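Hypothetical protein (Bacteroides eggerthii, PDB 4JGL) is of unknown function but folds as a streptavidin-like antiparallel beta barrel carrying two extra alpha helices and binding calcium. Local coordinates at residues 118-121 with 122-125; 139-142 with 143-146; 159-162 with 163-167. All coordinates share one frame; numbering follows the deposited sequence.

Interaction 1 (118-121 with 122-125); sequences PDCE and NSAY. With CA (calcium ion), chain D; CA (calcium ion), chain C.
C120 and S123 meet across a type I beta turn that holds a calcium ion, in the loop joining strand 112-116 to strand 125-127. Their carbonyls converge on the same metal: C120 O and S123 O each lie 2.3 Å from the calcium. That shared ion explains why two oxygens that would otherwise repel can sit close together, with C120 O only 3.1 Å from S123 O. Two waters add to the shell; one of them also donates to A124 O, and T117 supplies both its carbonyl and its hydroxyl. Oxygen ligands such as carbonyls, a hydroxyl and waters suit calcium, a hard ion. Behind the carbonyls the two small side chains touch, C120 SG lying 3.6 Å from S123 OG. With SG anti to the backbone N (chi1 -179°), the sulfur reaches back over the turn, near N122 CB, and forms a disulfide with C35. The loop is thus held both by a disulfide and by calcium, and it leads into a classic beta bulge where A124 and Y125 both face L138 of the neighbouring strand. At the corner of the turn E121 and N122 bring their polar ends near each other, the carboxylate and amide planes turned 46° apart. In the conformer described, one of two modelled for E121 and so less certain, a water bridges them, donating to E121 OE2 at 2.7 Å and to N122 OD1 at 3.0 Å. Extended beyond CG, that glutamate carries OE2 to a second calcium, 2.4 Å away. N122 spends its other amide end, ND2, on the carbonyl of G36.

Interaction 2 (139-142 with 143-146); sequences CGDA and EARY
D141 and A144 make the central bond here: the backbone N-H of A144 donates to D141 OD2 at 2.9 Å, meeting the carboxylate oxygen on its anti side and 17° out of the carboxylate plane. The side chain gets there because CG stands anti to the backbone N of D141 (chi1 -168°), which swings OD2 back over the first turn of the helix, also against E143 CB. An aspartate suits the place, since its short acidic chain brings an acceptor to an N-H of the first turn, which has no carbonyl within the helix to pair with.

Two waters widen this grip. One donates to D141 OD2 and to E143 OE1, at 2.8 Å from the latter, and so lies between two carboxylates that would probably repel each other. The other accepts from the backbone N of E143 and donates weakly to D141 OD1.

One turn on, the N-H of Y146 donates to A142 O at 2.9 Å. The same carbonyl oxygen lies over one face of the Y146 ring, 3.2 Å above its plane, while the far end of the ring folds back on the alanine methyl, with A142 CB 3.7 Å from Y146 CZ. The small alanine leaves room for the ring. The R145 guanidinium turns a face to the edge of this ring, Y146 CD1 standing 4.2 Å above the guanidinium plane and over its centre; NH1 forms a salt bridge with E149, and NE hydrogen-bonds to an unidentified small molecule, probably from the crystallisation liquor.

Further out, D141 pairs through its backbone with G23, and A144 packs on Y45. This is the N-cap of helix 142-153, where strand 135-140 of the streptavidin-like sheet passes into the first of the added helices.

Interaction 3 (159-162 with 163-167); sequences EFKN and LVDNY. With EDO (1,2-ethanediol), chain E.
K161 and D165, one helical turn apart, form a salt bridge on the surface of helix 158-165. The lysine leaves CB with CG anti to the backbone N (chi1 -176°), and CG already comes 3.5 Å from D165 OD2. CD continues the extended line at longer range, and CE passes beside the ethanediol hydroxyl O2. Only the last torsion bends (chi4 -47°), turning NZ back to D165 OD2 at 2.6 Å, on that oxygen's syn lone pair. NZ also donates to ethanediol O2, 3.1 Å away, and that hydroxyl in turn donates a hydrogen bond to D165 OD1. The diol, probably from the crystallisation liquor, thereby closes a small ring of bonds over the pair. A water further links D165 OD2 to N162 OD1. A methionine here in place of the lysine would probably leave D165 without its charge partner in this pair and the diol hydroxyl without the amino donor.

On the inward side, F160 and V164 lie side by side and point the same way, F160 CE1 meeting V164 CG2 at 3.9 Å. Apolar residues fit here because the ring continues onto F152 and the sheet residues L56, I67 and V87, while L163 packs on I69. The usual i to i+4 backbone bonds hold the turns together; that from D165 N to K161 O is 2.8 Å long, and N166 N closes the series on N162 O. Such pairing, charged outside and apolar inside, is the pattern of an amphipathic helix, here the second of the two added to the streptavidin-like fold, laid against its sheet.

The three contacts follow one another along the chain and lie spread over the fold. Interactions 1 and 2 have centres 15 Å apart yet touch: C139 SG packs at 3.6 Å against N122 O and also against S123 CB, so the calcium loop rests on the end of the strand that leads into the first helix. The side chain of D141 is nevertheless about 13 Å from a bound calcium. Interaction 3 belongs to the helix that follows 142-153; its centre is 21 Å from that of interaction 2, with nearest atoms about 10 Å apart. Interactions 1 and 3, 31 Å apart between centres, lie on opposite sides of the chain's centre.

Interaction 1 (118-121 with 122-125)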
# COMPACT_ATOMS: atom_id res chain seq x y z
N PRO A 118 -10.98 7.84 15.01
CA PRO A 118 -11.63 7.36 16.22
C PRO A 118 -13.15 7.24 16.13
O PRO A 118 -13.74 6.42 16.84
CB PRO A 118 -11.21 8.39 17.28
CG PRO A 118 -10.74 9.58 16.52
CD PRO A 118 -10.22 9.08 15.22
N ASP A 119 -13.77 8.03 15.27
CA ASP A 119 -15.22 8.08 15.19
C ASP A 119 -15.84 7.17 14.12
O ASP A 119 -17.05 7.18 13.92
CB ASP A 119 -15.67 9.53 14.95
CG ASP A 119 -15.23 10.48 16.08
OD1 ASP A 119 -15.11 10.03 17.24
OD2 ASP A 119 -14.99 11.66 15.78
N CYS A 120 -15.00 6.36 13.48
CA CYS A 120 -15.48 5.47 12.42
C CYS A 120 -14.90 4.08 12.57
O CYS A 120 -13.68 3.89 12.48
CB CYS A 120 -15.07 6.02 11.04
SG CYS A 120 -15.65 4.99 9.67
N GLU A 121 -15.75 3.08 12.78
CA GLU A 121 -15.27 1.71 12.95
C GLU A 121 -15.00 1.02 11.61
O GLU A 121 -14.46 -0.07 11.57
CB GLU A 121 -16.19 0.86 13.86
CG GLU A 121 -17.49 0.34 13.25
CD GLU A 121 -18.27 -0.63 14.18
OE1 GLU A 121 -17.82 -0.82 15.32
OE2 GLU A 121 -19.32 -1.18 13.79
N ASN A 122 -15.37 1.67 10.51
CA ASN A 122 -15.21 1.09 9.17
C ASN A 122 -13.91 1.51 8.46
O ASN A 122 -13.69 1.16 7.31
CB ASN A 122 -16.42 1.47 8.27
CG ASN A 122 -17.70 0.80 8.67
OD1 ASN A 122 -17.70 -0.25 9.28
ND2 ASN A 122 -18.82 1.40 8.27
N SER A 123 -13.07 2.26 9.16
CA SER A 123 -11.77 2.64 8.67
C SER A 123 -10.80 2.62 9.85
O SER A 123 -11.18 2.87 11.01
CB SER A 123 -11.79 4.03 8.04
OG SER A 123 -12.11 5.01 9.01
N ALA A 124 -9.55 2.33 9.55
CA ALA A 124 -8.47 2.33 10.54
C ALA A 124 -7.69 3.65 10.56
O ALA A 124 -7.36 4.16 11.64
CB ALA A 124 -7.52 1.17 10.25
N TYR A 125 -7.45 4.22 9.38
CA TYR A 125 -6.68 5.47 9.26
C TYR A 125 -7.19 6.28 8.08
O TYR A 125 -7.84 5.74 7.18
CB TYR A 125 -5.17 5.21 9.05
CG TYR A 125 -4.50 4.42 10.11
CD1 TYR A 125 -4.52 3.05 10.11
CD2 TYR A 125 -3.82 5.05 11.14
CE1 TYR A 125 -3.88 2.30 11.11
CE2 TYR A 125 -3.21 4.34 12.14
CZ TYR A 125 -3.25 2.97 12.14
OH TYR A 125 -2.64 2.24 13.14
CA CA D . -11.49 3.95 13.06
CA CA C . -20.41 -3.08 14.69
O HOH W 1 -19.80 -0.10 11.35
O HOH W 2 -19.08 -2.66 16.69
O HOH W 3 -9.29 4.23 13.87
O HOH W 4 -21.11 -2.95 12.43
O HOH W 5 -22.04 -1.71 15.45
O HOH W 6 -12.31 3.63 15.28

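Interaction 2 (139-142 with 143-146)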
# COMPACT_ATOMS: atom_id res chain seq x y z
N CYS A 139 -8.58 0.93 5.30
CA CYS A 139 -9.67 0.12 5.84
C CYS A 139 -9.17 -1.30 6.00
O CYS A 139 -8.81 -1.94 5.01
CB CYS A 139 -10.88 0.17 4.90
SG CYS A 139 -11.49 1.83 4.56
N GLY A 140 -9.10 -1.78 7.23
CA GLY A 140 -8.58 -3.13 7.44
C GLY A 140 -9.36 -4.15 6.64
O GLY A 140 -10.59 -4.12 6.60
N ASP A 141 -8.66 -5.07 6.00
CA ASP A 141 -9.29 -5.98 5.06
C ASP A 141 -8.46 -7.23 4.91
O ASP A 141 -7.27 -7.16 4.63
CB ASP A 141 -9.45 -5.29 3.70
CG ASP A 141 -10.34 -6.06 2.77
OD1 ASP A 141 -11.57 -6.09 2.98
OD2 ASP A 141 -9.81 -6.67 1.84
N ALA A 142 -9.10 -8.38 5.08
CA ALA A 142 -8.42 -9.65 4.91
C ALA A 142 -8.07 -9.93 3.46
O ALA A 142 -6.97 -10.40 3.17
CB ALA A 142 -9.28 -10.80 5.50
N GLU A 143 -8.99 -9.66 2.53
CA GLU A 143 -8.74 -9.96 1.14
C GLU A 143 -7.55 -9.17 0.59
O GLU A 143 -6.80 -9.68 -0.23
CB GLU A 143 -10.01 -9.79 0.32
CG GLU A 143 -11.05 -10.87 0.64
CD GLU A 143 -12.38 -10.70 -0.03
OE1 GLU A 143 -12.73 -9.58 -0.43
OE2 GLU A 143 -13.09 -11.71 -0.10
N ALA A 144 -7.34 -7.94 1.05
CA ALA A 144 -6.19 -7.18 0.62
C ALA A 144 -4.91 -7.85 1.09
O ALA A 144 -3.91 -7.91 0.38
CB ALA A 144 -6.29 -5.72 1.18
N ARG A 145 -4.92 -8.35 2.33
CA ARG A 145 -3.79 -9.10 2.85
C ARG A 145 -3.52 -10.34 1.99
O ARG A 145 -2.40 -10.63 1.64
CB ARG A 145 -4.01 -9.48 4.32
CG ARG A 145 -2.86 -10.28 4.89
CD ARG A 145 -2.95 -10.50 6.38
NE ARG A 145 -4.07 -11.35 6.78
CZ ARG A 145 -4.05 -12.68 6.80
NH1 ARG A 145 -3.01 -13.38 6.36
NH2 ARG A 145 -5.10 -13.32 7.28
N TYR A 146 -4.57 -11.09 1.69
CA TYR A 146 -4.41 -12.29 0.89
C TYR A 146 -3.79 -11.97 -0.47
O TYR A 146 -2.96 -12.74 -0.98
CB TYR A 146 -5.71 -13.04 0.65
CG TYR A 146 -6.54 -13.38 1.84
CD1 TYR A 146 -5.98 -13.63 3.09
CD2 TYR A 146 -7.91 -13.48 1.71
CE1 TYR A 146 -6.81 -13.93 4.18
CE2 TYR A 146 -8.71 -13.78 2.76
CZ TYR A 146 -8.17 -14.02 3.99
OH TYR A 146 -9.02 -14.31 5.05
O HOH W 7 -11.57 -8.81 3.66
O HOH W 8 -12.01 -6.90 -0.07

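Interaction 3 (159-162 with 163-167)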
# COMPACT_ATOMS: atom_id res chain seq x y z
N GLU A 159 11.76 -11.82 -7.81
CA GLU A 159 12.41 -10.53 -7.89
C GLU A 159 11.76 -9.54 -6.92
O GLU A 159 12.43 -8.70 -6.30
CB GLU A 159 12.32 -10.03 -9.33
CG GLU A 159 13.17 -8.85 -9.66
CD GLU A 159 13.27 -8.58 -11.17
OE1 GLU A 159 12.76 -9.38 -12.00
OE2 GLU A 159 13.86 -7.55 -11.51
N PHE A 160 10.43 -9.61 -6.82
CA PHE A 160 9.69 -8.76 -5.88
C PHE A 160 9.86 -9.19 -4.43
O PHE A 160 10.15 -8.36 -3.58
CB PHE A 160 8.21 -8.75 -6.30
CG PHE A 160 7.28 -8.05 -5.34
CD1 PHE A 160 7.52 -6.76 -4.88
CD2 PHE A 160 6.13 -8.67 -4.94
CE1 PHE A 160 6.62 -6.12 -4.05
CE2 PHE A 160 5.23 -8.02 -4.12
CZ PHE A 160 5.50 -6.77 -3.65
N LYS A 161 9.69 -10.47 -4.16
CA LYS A 161 9.85 -11.01 -2.82
C LYS A 161 11.25 -10.69 -2.29
O LYS A 161 11.40 -10.24 -1.16
CB LYS A 161 9.61 -12.52 -2.82
CG LYS A 161 9.68 -13.17 -1.43
CD LYS A 161 9.42 -14.67 -1.48
CE LYS A 161 9.31 -15.30 -0.09
NZ LYS A 161 10.39 -14.87 0.80
N ASN A 162 12.26 -10.89 -3.14
CA ASN A 162 13.64 -10.67 -2.72
C ASN A 162 13.93 -9.20 -2.45
O ASN A 162 14.62 -8.87 -1.51
CB ASN A 162 14.64 -11.19 -3.76
CG ASN A 162 14.62 -12.71 -3.89
OD1 ASN A 162 14.11 -13.42 -3.02
ND2 ASN A 162 15.16 -13.22 -4.99
N LEU A 163 13.38 -8.30 -3.27
CA LEU A 163 13.53 -6.88 -2.99
C LEU A 163 12.99 -6.51 -1.60
O LEU A 163 13.62 -5.77 -0.86
CB LEU A 163 12.80 -6.04 -4.05
CG LEU A 163 12.73 -4.53 -3.80
CD1 LEU A 163 14.11 -3.88 -3.81
CD2 LEU A 163 11.84 -3.87 -4.83
N VAL A 164 11.80 -7.01 -1.28
CA VAL A 164 11.19 -6.72 -0.01
C VAL A 164 11.98 -7.37 1.14
O VAL A 164 12.29 -6.72 2.12
CB VAL A 164 9.72 -7.13 0.01
CG1 VAL A 164 9.13 -7.04 1.43
CG2 VAL A 164 8.91 -6.23 -0.95
N ASP A 165 12.31 -8.64 0.98
CA ASP A 165 13.01 -9.38 2.05
C ASP A 165 14.38 -8.76 2.36
O ASP A 165 14.81 -8.77 3.51
CB ASP A 165 13.19 -10.86 1.69
CG ASP A 165 11.91 -11.65 1.79
OD1 ASP A 165 10.95 -11.15 2.41
OD2 ASP A 165 11.88 -12.78 1.23
N ASN A 166 15.05 -8.25 1.33
CA ASN A 166 16.41 -7.75 1.46
C ASN A 166 16.47 -6.25 1.66
O ASN A 166 17.55 -5.66 1.74
CB ASN A 166 17.25 -8.17 0.24
CG ASN A 166 17.37 -9.68 0.10
OD1 ASN A 166 17.05 -10.43 1.02
ND2 ASN A 166 17.81 -10.13 -1.07
N TYR A 167 15.30 -5.62 1.78
CA TYR A 167 15.20 -4.16 1.71
C TYR A 167 15.91 -3.49 2.88
O TYR A 167 15.80 -3.95 4.03
CB TYR A 167 13.74 -3.73 1.73
CG TYR A 167 13.51 -2.34 1.17
CD1 TYR A 167 13.32 -2.14 -0.19
CD2 TYR A 167 13.54 -1.22 1.99
CE1 TYR A 167 13.12 -0.87 -0.72
CE2 TYR A 167 13.34 0.06 1.47
CZ TYR A 167 13.14 0.23 0.12
OH TYR A 167 12.96 1.47 -0.41
C1 EDO E . 7.21 -10.85 2.61
O1 EDO E . 6.52 -11.69 3.54
C2 EDO E . 7.78 -11.75 1.53
O2 EDO E . 8.72 -12.65 2.12
O HOH W 9 13.93 -13.65 -0.22